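Local atomic coordinates of reticulocyte binding protein (Streptococcus agalactiae COH1, PDB entry 3FAW), a protein that probably hydrolyses the alpha-1,6 branch linkages of pullulan and related alpha-glucans as a secreted, cell-wall-anchored streptococcal pullulanase. Residues E206-G210 with E402-P406; L354-S359 with R368-L372. All coordinates share one frame; numbering follows the deposited sequence.

Interaction 1 (E206-G210 with E402-P406); sequences EIKRG and EDIEP
Arg209 reaches from the end of a strand to the backbone of Asp403. CB starts toward the 402-406 segment, with CG anti to the carbonyl carbon (chi1 -73°). The chain is straight through Arg209 CD, which passes Pro406 CD at 4.1 Å, and then bends at chi3 (-65°), bringing Arg209 NE to 3.9 Å from Pro406 CD. That same proline carbon lies over one face of the guanidinium, displaced toward its rim. At the tip, Arg209 NH1 and Arg209 NH2 both donate to a single acceptor, Asp403 O, at 3.0 and 2.9 Å. This oxygen lies close to the guanidinium plane, whereas the nitrogens approach from the same face of the Asp403 carbonyl, Arg209 NH1 tilted from its plane and Arg209 NH2 above it. Arg209 NH1 also donates to water 1 (3.1 Å), which donates to Glu405 OE1 (2.7 Å) and so links the arginine to a carboxylate it does not touch. Ile207 CD1 lies 3.5 Å from Ile404 O and reaches Ile404 CG2 at 4.2 Å. The carboxylates also have outside partners: Asp403 OD2 forms a salt bridge with Lys237, Glu405 OE1 bonds Ser154, and Glu405 OE2 forms a salt bridge with Lys125. Strand 202-209, in the antiparallel sheet of the carbohydrate-binding module 48 region, is thereby joined to the loop after helix 399-402 of the catalytic region, while Val214 and Ile216 of strand 212-216 touch Asp403 and Ile404.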
# COMPACT_ATOMS: atom_id res chain seq x y z
N GLU A 206 25.60 17.87 -0.74
CA GLU A 206 26.69 17.38 0.11
C GLU A 206 26.63 18.05 1.47
O GLU A 206 26.80 19.27 1.59
CB GLU A 206 28.05 17.62 -0.55
CG GLU A 206 29.19 16.88 0.16
CD GLU A 206 30.51 17.01 -0.56
OE1 GLU A 206 30.98 18.15 -0.76
OE2 GLU A 206 31.09 15.96 -0.93
N ILE A 207 26.39 17.25 2.51
CA ILE A 207 26.24 17.75 3.87
C ILE A 207 27.50 17.44 4.66
O ILE A 207 27.99 16.32 4.64
CB ILE A 207 25.02 17.11 4.58
CG1 ILE A 207 23.74 17.40 3.79
CG2 ILE A 207 24.88 17.63 6.01
CD1 ILE A 207 22.48 16.87 4.43
N LYS A 208 28.02 18.45 5.36
CA LYS A 208 29.18 18.28 6.22
C LYS A 208 28.78 18.44 7.68
O LYS A 208 28.14 19.42 8.05
CB LYS A 208 30.26 19.31 5.86
CG LYS A 208 31.61 19.05 6.51
CD LYS A 208 32.64 20.05 6.01
CE LYS A 208 33.99 19.86 6.71
NZ LYS A 208 35.04 20.76 6.14
N ARG A 209 29.13 17.44 8.49
CA ARG A 209 29.00 17.50 9.94
C ARG A 209 30.33 17.08 10.56
O ARG A 209 30.61 15.89 10.68
CB ARG A 209 27.88 16.58 10.44
CG ARG A 209 26.48 17.07 10.14
CD ARG A 209 25.43 16.11 10.68
NE ARG A 209 25.50 14.82 10.00
CZ ARG A 209 24.82 14.48 8.90
NH1 ARG A 209 23.98 15.33 8.32
NH2 ARG A 209 25.00 13.27 8.38
N GLY A 210 31.15 18.06 10.92
CA GLY A 210 32.51 17.79 11.39
C GLY A 210 33.39 17.29 10.26
O GLY A 210 33.47 17.91 9.20
N GLU A 402 18.78 9.16 7.04
CA GLU A 402 19.72 9.25 8.16
C GLU A 402 20.94 10.10 7.82
O GLU A 402 21.48 10.80 8.69
CB GLU A 402 20.16 7.86 8.64
CG GLU A 402 20.78 7.84 10.05
CD GLU A 402 19.77 8.09 11.17
OE1 GLU A 402 18.55 8.13 10.90
OE2 GLU A 402 20.20 8.24 12.33
N ASP A 403 21.37 10.06 6.56
CA ASP A 403 22.45 10.92 6.09
C ASP A 403 22.08 12.41 6.17
O ASP A 403 22.95 13.24 6.36
CB ASP A 403 22.83 10.60 4.64
CG ASP A 403 23.64 9.31 4.52
OD1 ASP A 403 24.15 8.80 5.53
OD2 ASP A 403 23.77 8.82 3.37
N ILE A 404 20.80 12.73 5.99
CA ILE A 404 20.37 14.12 5.91
C ILE A 404 20.40 14.77 7.29
O ILE A 404 20.98 15.84 7.47
CB ILE A 404 18.94 14.25 5.33
CG1 ILE A 404 18.88 13.65 3.92
CG2 ILE A 404 18.50 15.71 5.31
CD1 ILE A 404 17.49 13.63 3.31
N GLU A 405 19.77 14.10 8.25
CA GLU A 405 19.74 14.56 9.64
C GLU A 405 19.73 13.32 10.53
O GLU A 405 18.76 12.56 10.50
CB GLU A 405 18.50 15.42 9.90
CG GLU A 405 18.31 15.87 11.36
CD GLU A 405 19.42 16.77 11.88
OE1 GLU A 405 20.08 17.47 11.08
OE2 GLU A 405 19.63 16.79 13.11
N PRO A 406 20.80 13.11 11.31
CA PRO A 406 20.84 11.90 12.13
C PRO A 406 19.93 12.01 13.35
O PRO A 406 19.60 13.11 13.80
CB PRO A 406 22.31 11.82 12.55
CG PRO A 406 22.79 13.22 12.55
CD PRO A 406 22.00 13.94 11.48
O HOH W 1 22.32 17.68 9.60

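Interaction 2 (L354-S359 with R368-L372); sequences LSGMYS and RIAEL
Leu354 and Leu372 form the tight, apolar part of this contact, their side chains meeting at an oblique angle with Leu354 CD2 3.6 Å from Leu372 CD2. Leu354 CD1 presses on the helix backbone as well, 3.4 Å from Arg368 O, and Phe449 of helix 432-449 packs against both leucines and Ile369. The neighbouring Arg368 folds back over the 354-359 loop: its chain bends at chi2 (-120°) and chi3 (-107°), which turns the guanidinium onto the loop backbone. Arg368 NH2 donates to Leu354 O at 3.0 Å, with the oxygen near the guanidinium plane, while Arg368 NE adds a weak bond to the same atom. Gly356 CA lies over one guanidinium face, 3.6 Å from Arg368 CZ. The other end of the contact is polar and includes water. There Ser359 OG donates to Glu371 OE1 at 2.6 Å, although the position of this hydroxyl is less certain, and water 2 donates to Tyr358 O (2.9 Å) and, weakly, to Glu371 OE2. Glu371 OE2 also accepts from the backbone N of Glu360. Within the loop, Ser355 OG accepts from Met357 N in an ST turn, and a type I beta turn from Gly356 to Ser359 overlaps it. The contact joins the long loop after the second barrel strand, 312-315, to helix 367-381, which leads into the third, 385-390, of the parallel eight-stranded TIM barrel, the catalytic fold of alpha-amylase family enzymes.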
# COMPACT_ATOMS: atom_id res chain seq x y z
N LEU A 354 8.40 10.14 -9.09
CA LEU A 354 7.92 8.91 -9.73
C LEU A 354 9.08 8.03 -10.17
O LEU A 354 10.19 8.51 -10.41
CB LEU A 354 7.06 9.24 -10.96
CG LEU A 354 5.76 10.00 -10.70
CD1 LEU A 354 5.07 10.40 -12.01
CD2 LEU A 354 4.82 9.20 -9.82
N SER A 355 8.81 6.73 -10.26
CA SER A 355 9.76 5.78 -10.81
C SER A 355 9.93 6.04 -12.31
O SER A 355 8.97 6.40 -13.00
CB SER A 355 9.27 4.35 -10.58
OG SER A 355 10.16 3.40 -11.13
N GLY A 356 11.15 5.86 -12.80
CA GLY A 356 11.42 5.92 -14.23
C GLY A 356 11.13 4.61 -14.96
O GLY A 356 11.21 4.56 -16.18
N MET A 357 10.80 3.55 -14.21
CA MET A 357 10.56 2.22 -14.80
C MET A 357 9.36 2.17 -15.75
O MET A 357 9.34 1.37 -16.70
CB MET A 357 10.38 1.17 -13.69
CG MET A 357 10.47 -0.29 -14.15
SD MET A 357 12.12 -0.76 -14.73
CE MET A 357 11.90 -0.64 -16.50
N TYR A 358 8.36 3.01 -15.49
CA TYR A 358 7.11 3.00 -16.26
C TYR A 358 7.04 4.13 -17.29
O TYR A 358 5.97 4.39 -17.87
CB TYR A 358 5.92 3.04 -15.30
CG TYR A 358 6.06 2.01 -14.21
CD1 TYR A 358 6.35 0.68 -14.51
CD2 TYR A 358 5.93 2.37 -12.86
CE1 TYR A 358 6.50 -0.26 -13.52
CE2 TYR A 358 6.07 1.42 -11.86
CZ TYR A 358 6.35 0.11 -12.20
OH TYR A 358 6.50 -0.84 -11.22
N SER A 359 8.18 4.77 -17.52
CA SER A 359 8.29 5.85 -18.49
C SER A 359 8.94 5.35 -19.77
O SER A 359 9.87 4.54 -19.74
CB SER A 359 9.13 6.99 -17.91
OG SER A 359 9.43 7.98 -18.89
N ARG A 368 7.84 11.32 -17.28
CA ARG A 368 7.05 10.46 -16.39
C ARG A 368 5.89 11.17 -15.68
O ARG A 368 4.85 10.56 -15.43
CB ARG A 368 7.94 9.77 -15.36
CG ARG A 368 8.68 10.73 -14.42
CD ARG A 368 10.16 10.57 -14.54
NE ARG A 368 10.78 9.92 -13.41
CZ ARG A 368 11.99 9.37 -13.43
NH1 ARG A 368 12.72 9.32 -14.54
NH2 ARG A 368 12.46 8.83 -12.33
N ILE A 369 6.09 12.45 -15.36
CA ILE A 369 5.04 13.28 -14.78
C ILE A 369 3.92 13.46 -15.81
O ILE A 369 2.73 13.31 -15.48
CB ILE A 369 5.60 14.65 -14.33
CG1 ILE A 369 6.56 14.46 -13.15
CG2 ILE A 369 4.46 15.61 -13.94
CD1 ILE A 369 7.30 15.72 -12.73
N ALA A 370 4.30 13.79 -17.04
CA ALA A 370 3.36 13.93 -18.14
C ALA A 370 2.68 12.59 -18.48
O ALA A 370 1.48 12.55 -18.77
CB ALA A 370 4.07 14.49 -19.37
N GLU A 371 3.44 11.51 -18.43
CA GLU A 371 2.92 10.18 -18.76
C GLU A 371 1.91 9.63 -17.74
O GLU A 371 0.93 9.00 -18.12
CB GLU A 371 4.07 9.19 -18.92
CG GLU A 371 4.93 9.43 -20.15
CD GLU A 371 6.25 8.70 -20.08
OE1 GLU A 371 7.01 8.93 -19.12
OE2 GLU A 371 6.53 7.89 -20.98
N LEU A 372 2.15 9.87 -16.44
CA LEU A 372 1.21 9.43 -15.41
C LEU A 372 -0.06 10.29 -15.42
O LEU A 372 -1.16 9.78 -15.26
CB LEU A 372 1.85 9.44 -14.01
CG LEU A 372 0.96 8.93 -12.86
CD1 LEU A 372 0.43 7.52 -13.14
CD2 LEU A 372 1.70 8.96 -11.52
O HOH W 2 4.74 5.81 -20.12

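Both contacts involve the alpha-amylase catalytic region, but interaction 1 joins it to the carbohydrate-binding module 48 region, whereas interaction 2 lies wholly within it. Their centres are 30 Å apart and their nearest atoms about 16 Å apart, so neither touches the other. In sequence, interaction 2 is nested inside the long loop closed by interaction 1. One calcium site, lined by Lys165, Tyr202 and Lys363, likewise brings together residues of the module 48 and catalytic ranges, so interaction 1 is not the only link between them. The Arg368 side chain of interaction 2 is about 9 Å from a bound calcium ion, which it does not ligate.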